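Local structure of farnesyltransferase, putative (3WCA) at residues 211-216 with 232-237. The protein probably condenses two farnesyl diphosphate molecules into squalene in a magnesium- and NAD(P)H-dependent reaction, the first step from farnesyl diphosphate toward lanosterol. The protein carries 1 engineered substitution. Residues are numbered along the deposited sequence; the frame is centred on the assembly and turned at random.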
ATOM      1  N   GLU A 211       3.636  15.928   3.702  1.00 40.66           N
ATOM      2  CA  GLU A 211       2.800  16.194   2.543  1.00 42.79           C
ATOM      3  C   GLU A 211       1.326  16.046   2.904  1.00 41.11           C
ATOM      4  O   GLU A 211       0.492  16.834   2.473  1.00 43.43           O
ATOM      5  CB  GLU A 211       3.161  15.213   1.425  1.00 44.20           C
ATOM      6  CG  GLU A 211       2.309  15.320   0.177  1.00 44.13           C
ATOM      7  CD  GLU A 211       2.661  14.245  -0.830  1.00 44.72           C
ATOM      8  OE1 GLU A 211       3.863  14.106  -1.148  1.00 45.11           O
ATOM      9  OE2 GLU A 211       1.743  13.540  -1.297  1.00 44.13           O
ATOM     10  N   ASP A 212       1.007  15.035   3.701  1.00 40.11           N
ATOM     11  CA  ASP A 212      -0.380  14.814   4.089  1.00 40.77           C
ATOM     12  C   ASP A 212      -0.929  15.865   5.050  1.00 42.35           C
ATOM     13  O   ASP A 212      -2.058  16.343   4.878  1.00 41.76           O
ATOM     14  CB  ASP A 212      -0.549  13.423   4.711  1.00 39.66           C
ATOM     15  CG  ASP A 212      -0.358  12.292   3.696  1.00 39.23           C
ATOM     16  OD1 ASP A 212      -0.578  12.531   2.493  1.00 38.72           O
ATOM     17  OD2 ASP A 212      -0.009  11.164   4.103  1.00 34.77           O
ATOM     18  N   ILE A 213      -0.131  16.231   6.054  1.00 41.80           N
ATOM     19  CA  ILE A 213      -0.569  17.201   7.054  1.00 41.72           C
ATOM     20  C   ILE A 213      -0.610  18.627   6.501  1.00 43.82           C
ATOM     21  O   ILE A 213      -1.257  19.504   7.078  1.00 43.03           O
ATOM     22  CB  ILE A 213       0.347  17.157   8.304  1.00 39.76           C
ATOM     23  CG1 ILE A 213      -0.377  17.762   9.504  1.00 39.05           C
ATOM     24  CG2 ILE A 213       1.639  17.935   8.047  1.00 38.15           C
ATOM     25  CD1 ILE A 213       0.291  17.440  10.829  1.00 38.63           C
ATOM     26  N   CYS A 214       0.077  18.839   5.380  1.00 45.62           N
ATOM     27  CA  CYS A 214       0.141  20.147   4.735  1.00 49.87           C
ATOM     28  C   CYS A 214      -0.976  20.392   3.730  1.00 53.33           C
ATOM     29  O   CYS A 214      -0.970  21.411   3.040  1.00 54.62           O
ATOM     30  CB  CYS A 214       1.477  20.327   4.012  1.00 50.31           C
ATOM     31  SG  CYS A 214       2.865  20.827   5.042  1.00 49.65           S
ATOM     32  N   GLU A 215      -1.927  19.473   3.628  1.00 55.73           N
ATOM     33  CA  GLU A 215      -3.013  19.666   2.680  1.00 57.20           C
ATOM     34  C   GLU A 215      -4.228  20.323   3.310  1.00 58.20           C
ATOM     35  O   GLU A 215      -4.319  20.446   4.536  1.00 57.97           O
ATOM     36  CB  GLU A 215      -3.386  18.340   2.021  1.00 58.24           C
ATOM     37  CG  GLU A 215      -2.355  17.920   0.984  1.00 60.28           C
ATOM     38  CD  GLU A 215      -2.735  16.666   0.238  1.00 62.70           C
ATOM     39  OE1 GLU A 215      -1.996  16.287  -0.698  1.00 64.57           O
ATOM     40  OE2 GLU A 215      -3.765  16.055   0.587  1.00 65.01           O
ATOM     41  N   VAL A 216      -5.151  20.761   2.459  1.00 59.79           N
ATOM     42  CA  VAL A 216      -6.363  21.439   2.907  1.00 60.73           C
ATOM     43  C   VAL A 216      -7.617  20.677   2.501  1.00 60.58           C
ATOM     44  O   VAL A 216      -7.955  20.617   1.320  1.00 61.24           O
ATOM     45  CB  VAL A 216      -6.458  22.857   2.297  1.00 61.41           C
ATOM     46  CG1 VAL A 216      -7.517  23.672   3.027  1.00 60.90           C
ATOM     47  CG2 VAL A 216      -5.100  23.540   2.344  1.00 60.40           C
ATOM     48  N   ASP A 232       0.578  16.861  21.919  1.00 45.05           N
ATOM     49  CA  ASP A 232      -0.859  17.054  22.070  1.00 48.97           C
ATOM     50  C   ASP A 232      -1.382  17.575  20.739  1.00 48.28           C
ATOM     51  O   ASP A 232      -2.575  17.515  20.460  1.00 49.06           O
ATOM     52  CB  ASP A 232      -1.161  18.071  23.180  1.00 54.08           C
ATOM     53  CG  ASP A 232      -0.821  17.549  24.571  1.00 58.87           C
ATOM     54  OD1 ASP A 232      -1.424  16.538  24.994  1.00 60.70           O
ATOM     55  OD2 ASP A 232       0.046  18.152  25.245  1.00 62.14           O
ATOM     56  N   ASP A 233      -0.470  18.095  19.926  1.00 48.69           N
ATOM     57  CA  ASP A 233      -0.811  18.619  18.608  1.00 48.68           C
ATOM     58  C   ASP A 233       0.153  18.065  17.566  1.00 47.33           C
ATOM     59  O   ASP A 233       1.325  18.428  17.530  1.00 48.06           O
ATOM     60  CB  ASP A 233      -0.759  20.151  18.596  1.00 49.32           C
ATOM     61  CG  ASP A 233      -0.942  20.728  17.196  1.00 51.19           C
ATOM     62  OD1 ASP A 233      -1.601  20.066  16.368  1.00 51.74           O
ATOM     63  OD2 ASP A 233      -0.435  21.841  16.923  1.00 53.06           O
ATOM     64  N   LEU A 234      -0.362  17.183  16.722  1.00 46.08           N
ATOM     65  CA  LEU A 234       0.410  16.545  15.667  1.00 43.77           C
ATOM     66  C   LEU A 234       1.109  17.593  14.806  1.00 44.94           C
ATOM     67  O   LEU A 234       2.271  17.420  14.416  1.00 45.33           O
ATOM     68  CB  LEU A 234      -0.532  15.689  14.818  1.00 42.59           C
ATOM     69  CG  LEU A 234       0.012  14.492  14.052  1.00 40.69           C
ATOM     70  CD1 LEU A 234       0.856  13.612  14.959  1.00 40.49           C
ATOM     71  CD2 LEU A 234      -1.167  13.706  13.491  1.00 39.78           C
ATOM     72  N   HIS A 235       0.401  18.682  14.517  1.00 43.21           N
ATOM     73  CA  HIS A 235       0.952  19.765  13.712  1.00 43.04           C
ATOM     74  C   HIS A 235       2.228  20.372  14.309  1.00 43.44           C
ATOM     75  O   HIS A 235       2.928  21.139  13.644  1.00 43.07           O
ATOM     76  CB  HIS A 235      -0.089  20.875  13.531  1.00 43.47           C
ATOM     77  CG  HIS A 235      -1.177  20.540  12.558  1.00 44.24           C
ATOM     78  ND1 HIS A 235      -2.122  19.565  12.798  1.00 45.02           N
ATOM     79  CD2 HIS A 235      -1.484  21.072  11.350  1.00 43.53           C
ATOM     80  CE1 HIS A 235      -2.966  19.512  11.782  1.00 43.47           C
ATOM     81  NE2 HIS A 235      -2.601  20.415  10.891  1.00 45.21           N
ATOM     82  N   ALA A 236       2.535  20.035  15.558  1.00 43.25           N
ATOM     83  CA  ALA A 236       3.729  20.572  16.209  1.00 41.64           C
ATOM     84  C   ALA A 236       5.009  20.000  15.607  1.00 39.75           C
ATOM     85  O   ALA A 236       6.068  20.623  15.673  1.00 37.78           O
ATOM     86  CB  ALA A 236       3.684  20.284  17.711  1.00 42.16           C
ATOM     87  N   PHE A 237       4.905  18.811  15.022  1.00 39.02           N
ATOM     88  CA  PHE A 237       6.056  18.147  14.411  1.00 39.23           C
ATOM     89  C   PHE A 237       6.606  18.903  13.209  1.00 41.07           C
ATOM     90  O   PHE A 237       7.674  18.575  12.692  1.00 42.38           O
ATOM     91  CB  PHE A 237       5.687  16.720  13.988  1.00 37.07           C
ATOM     92  CG  PHE A 237       5.396  15.797  15.144  1.00 36.37           C
ATOM     93  CD1 PHE A 237       5.749  16.150  16.449  1.00 36.63           C
ATOM     94  CD2 PHE A 237       4.807  14.558  14.925  1.00 33.54           C
ATOM     95  CE1 PHE A 237       5.518  15.278  17.513  1.00 35.14           C
ATOM     96  CE2 PHE A 237       4.574  13.685  15.979  1.00 35.82           C
ATOM     97  CZ  PHE A 237       4.932  14.046  17.279  1.00 35.46           C
TER
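I213 slides its extended ethyl arm beneath the imidazole of H235, and the ring lies across that arm like a lid. The CD1 methyl sits 3.8 Å from the ring centroid and 11° off the ring normal, a CH-pi contact made squarely over the face. One carbon back, CG1 lies under the NE2 end of the same face, 3.7 Å from NE2 of H235. An isoleucine suits the place: with CG1 anti to the backbone N (chi1 -159°) and CD1 extended beyond it, the unbranched arm is long and slim enough to reach the ring and the backbone behind it, CD1 lying 3.8 Å from CA of H235. Histidine suits its side because the flat imidazole gives the aliphatic arm a face, while its ring nitrogens can probably still meet solvent at this partly exposed position. L234 adds a looser apolar neighbour, its CG 4.4 Å from CD1 of I213.

This packing joins the C-terminal end of the short helix 209-213, in the all-helical squalene/phytoene synthase fold, to a 3-10 turn in the loop between helices 224-227 and 243-258, away from the magnesium site. I213 is the last helical residue; C214 leaves helical phi/psi.

The turn that carries the imidazole is shaped by D233, whose short side chain lets its carboxylate close an Asx turn: OD1 accepts from the backbone N of H235 at 3.1 Å through a bent bond of 135°, the donor approaching from well above the carboxylate plane. Farther out, L234 and F237 both rest on F209 of helix 209-213.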